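Local coordinates for TodX (Pseudomonas putida, PDB 3BS0), which probably carries toluene and related aromatic hydrocarbons across the outer membrane as a beta-barrel transporter of the FadL family, at residues Asp42-Glu47 and Leu84-Gln89. Sequence-based numbering, arbitrary orientation.
Sequences DGNQFE and LSYVAQ
Two neighbouring antiparallel strands in the wall of the FadL-family barrel meet here, Q45 and E47 forming hydrogen-bonded pairs with V87 and S85, and F46 a non-hydrogen-bonded pair with Y86. Each hydrogen-bonded pair is closed by two backbone hydrogen bonds: Q45 N reaches V87 O at 2.7 Å with V87 N returning to Q45 O, and E47 N reaches S85 O while S85 N returns to E47 O. Just before strand 44-60 begins, a side chain takes over: Q89 OE1 accepts G43 N at 3.1 Å in a nearly straight bond (170° at the hydrogen), the donor above the amide plane. CG of Q89 stands anti to its backbone N (chi1 170°), with the chain extended beyond CG. On the face of F46 and Y86, the Y86 side chain crosses that of N44 obliquely, ring and amide planes 59° apart; its CD1 lies 4.0 Å from F46 CB, and its OH 3.1 Å from N44 CB. L84 CD2 touches F46 CZ at 3.5 Å. On the face of Q45, E47, S85 and V87, N27 N bonds E47 OE2, and N27 ND2 bonds S85 OG and backbone Q45 O. Strand 417-433, whose K431 makes a cation-pi contact with F46, flanks strand 44-60; strand 93-108 flanks strand 80-90.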
ATOM      1  N   ASP A  42      29.598   8.436   6.052  1.00 42.48           N
ATOM      2  CA  ASP A  42      30.684   7.739   5.386  1.00 41.96           C
ATOM      3  C   ASP A  42      30.585   6.250   5.619  1.00 39.69           C
ATOM      4  O   ASP A  42      30.303   5.817   6.726  1.00 38.65           O
ATOM      5  CB  ASP A  42      32.008   8.240   5.931  1.00 45.96           C
ATOM      6  CG  ASP A  42      32.822   8.952   4.898  1.00 49.86           C
ATOM      7  OD1 ASP A  42      33.714   8.305   4.299  1.00 54.52           O
ATOM      8  OD2 ASP A  42      32.561  10.154   4.676  1.00 51.99           O
ATOM      9  N   GLY A  43      30.818   5.467   4.574  1.00 38.74           N
ATOM     10  CA  GLY A  43      30.744   4.032   4.730  1.00 38.39           C
ATOM     11  C   GLY A  43      29.628   3.334   3.981  1.00 38.72           C
ATOM     12  O   GLY A  43      29.059   3.861   3.030  1.00 37.43           O
ATOM     13  N   ASN A  44      29.326   2.120   4.422  1.00 39.03           N
ATOM     14  CA  ASN A  44      28.289   1.311   3.810  1.00 39.88           C
ATOM     15  C   ASN A  44      27.200   1.119   4.845  1.00 38.29           C
ATOM     16  O   ASN A  44      27.490   0.998   6.033  1.00 38.68           O
ATOM     17  CB  ASN A  44      28.885  -0.025   3.373  1.00 42.71           C
ATOM     18  CG  ASN A  44      30.069   0.152   2.439  1.00 44.75           C
ATOM     19  OD1 ASN A  44      31.012  -0.640   2.461  1.00 50.14           O
ATOM     20  ND2 ASN A  44      30.025   1.192   1.606  1.00 43.56           N
ATOM     21  N   GLN A  45      25.946   1.097   4.405  1.00 37.07           N
ATOM     22  CA  GLN A  45      24.848   0.973   5.349  1.00 36.74           C
ATOM     23  C   GLN A  45      23.998  -0.261   5.187  1.00 35.02           C
ATOM     24  O   GLN A  45      23.353  -0.445   4.173  1.00 37.17           O
ATOM     25  CB  GLN A  45      23.935   2.202   5.266  1.00 39.39           C
ATOM     26  CG  GLN A  45      24.535   3.547   5.721  1.00 41.02           C
ATOM     27  CD  GLN A  45      25.443   4.199   4.690  1.00 43.75           C
ATOM     28  OE1 GLN A  45      25.173   4.166   3.493  1.00 45.35           O
ATOM     29  NE2 GLN A  45      26.526   4.812   5.160  1.00 48.06           N
ATOM     30  N   PHE A  46      23.987  -1.117   6.195  1.00 35.55           N
ATOM     31  CA  PHE A  46      23.154  -2.301   6.137  1.00 35.93           C
ATOM     32  C   PHE A  46      21.873  -1.985   6.912  1.00 35.86           C
ATOM     33  O   PHE A  46      21.950  -1.497   8.045  1.00 37.75           O
ATOM     34  CB  PHE A  46      23.854  -3.503   6.775  1.00 34.48           C
ATOM     35  CG  PHE A  46      22.955  -4.684   6.930  1.00 35.36           C
ATOM     36  CD1 PHE A  46      22.708  -5.529   5.858  1.00 34.95           C
ATOM     37  CD2 PHE A  46      22.269  -4.892   8.117  1.00 36.44           C
ATOM     38  CE1 PHE A  46      21.793  -6.559   5.960  1.00 34.26           C
ATOM     39  CE2 PHE A  46      21.352  -5.920   8.225  1.00 38.59           C
ATOM     40  CZ  PHE A  46      21.114  -6.754   7.138  1.00 36.66           C
ATOM     41  N   GLU A  47      20.705  -2.250   6.324  1.00 34.74           N
ATOM     42  CA  GLU A  47      19.444  -1.958   7.023  1.00 35.62           C
ATOM     43  C   GLU A  47      18.450  -3.109   7.109  1.00 33.49           C
ATOM     44  O   GLU A  47      18.182  -3.799   6.126  1.00 32.22           O
ATOM     45  CB  GLU A  47      18.750  -0.729   6.419  1.00 38.87           C
ATOM     46  CG  GLU A  47      19.054   0.579   7.160  1.00 44.60           C
ATOM     47  CD  GLU A  47      18.221   1.763   6.658  1.00 47.30           C
ATOM     48  OE1 GLU A  47      16.975   1.653   6.643  1.00 49.37           O
ATOM     49  OE2 GLU A  47      18.812   2.802   6.288  1.00 46.16           O
ATOM     50  N   LEU A  84      14.997  -5.499   4.011  1.00 37.96           N
ATOM     51  CA  LEU A  84      16.439  -5.687   3.942  1.00 37.61           C
ATOM     52  C   LEU A  84      17.016  -4.795   2.848  1.00 37.25           C
ATOM     53  O   LEU A  84      16.422  -4.632   1.788  1.00 34.55           O
ATOM     54  CB  LEU A  84      16.755  -7.137   3.616  1.00 39.02           C
ATOM     55  CG  LEU A  84      17.011  -8.063   4.789  1.00 40.16           C
ATOM     56  CD1 LEU A  84      16.722  -9.493   4.367  1.00 41.34           C
ATOM     57  CD2 LEU A  84      18.448  -7.901   5.253  1.00 38.14           C
ATOM     58  N   SER A  85      18.174  -4.209   3.108  1.00 39.26           N
ATOM     59  CA  SER A  85      18.800  -3.349   2.113  1.00 39.78           C
ATOM     60  C   SER A  85      20.208  -2.978   2.506  1.00 39.40           C
ATOM     61  O   SER A  85      20.551  -2.900   3.698  1.00 39.28           O
ATOM     62  CB  SER A  85      17.973  -2.077   1.890  1.00 41.10           C
ATOM     63  OG  SER A  85      17.985  -1.233   3.026  1.00 44.28           O
ATOM     64  N   TYR A  86      21.022  -2.753   1.484  1.00 37.49           N
ATOM     65  CA  TYR A  86      22.413  -2.389   1.675  1.00 36.92           C
ATOM     66  C   TYR A  86      22.798  -1.272   0.709  1.00 36.76           C
ATOM     67  O   TYR A  86      22.472  -1.317  -0.478  1.00 35.29           O
ATOM     68  CB  TYR A  86      23.293  -3.615   1.429  1.00 36.42           C
ATOM     69  CG  TYR A  86      24.751  -3.415   1.737  1.00 35.69           C
ATOM     70  CD1 TYR A  86      25.208  -3.377   3.049  1.00 37.75           C
ATOM     71  CD2 TYR A  86      25.684  -3.285   0.709  1.00 38.31           C
ATOM     72  CE1 TYR A  86      26.563  -3.222   3.333  1.00 41.07           C
ATOM     73  CE2 TYR A  86      27.042  -3.127   0.975  1.00 39.87           C
ATOM     74  CZ  TYR A  86      27.480  -3.100   2.285  1.00 43.09           C
ATOM     75  OH  TYR A  86      28.834  -2.974   2.546  1.00 46.17           O
ATOM     76  N   VAL A  87      23.486  -0.268   1.232  1.00 36.71           N
ATOM     77  CA  VAL A  87      23.945   0.850   0.431  1.00 38.06           C
ATOM     78  C   VAL A  87      25.458   0.955   0.558  1.00 38.41           C
ATOM     79  O   VAL A  87      26.004   0.962   1.660  1.00 35.54           O
ATOM     80  CB  VAL A  87      23.292   2.152   0.890  1.00 39.91           C
ATOM     81  CG1 VAL A  87      23.996   3.343   0.238  1.00 38.85           C
ATOM     82  CG2 VAL A  87      21.812   2.139   0.519  1.00 38.39           C
ATOM     83  N   ALA A  88      26.134   1.045  -0.582  1.00 42.23           N
ATOM     84  CA  ALA A  88      27.598   1.119  -0.611  1.00 44.80           C
ATOM     85  C   ALA A  88      28.128   2.433  -1.164  1.00 45.31           C
ATOM     86  O   ALA A  88      27.580   2.986  -2.122  1.00 46.69           O
ATOM     87  CB  ALA A  88      28.152  -0.048  -1.432  1.00 43.29           C
ATOM     88  N   GLN A  89      29.206   2.928  -0.563  1.00 47.41           N
ATOM     89  CA  GLN A  89      29.821   4.182  -1.004  1.00 48.79           C
ATOM     90  C   GLN A  89      31.107   3.979  -1.795  1.00 49.15           C
ATOM     91  O   GLN A  89      32.088   3.479  -1.271  1.00 49.77           O
ATOM     92  CB  GLN A  89      30.130   5.084   0.189  1.00 46.64           C
ATOM     93  CG  GLN A  89      30.978   6.297  -0.169  1.00 48.49           C
ATOM     94  CD  GLN A  89      31.221   7.226   1.013  1.00 52.13           C
ATOM     95  OE1 GLN A  89      31.800   6.830   2.027  1.00 56.00           O
ATOM     96  NE2 GLN A  89      30.769   8.467   0.890  1.00 53.54           N
TER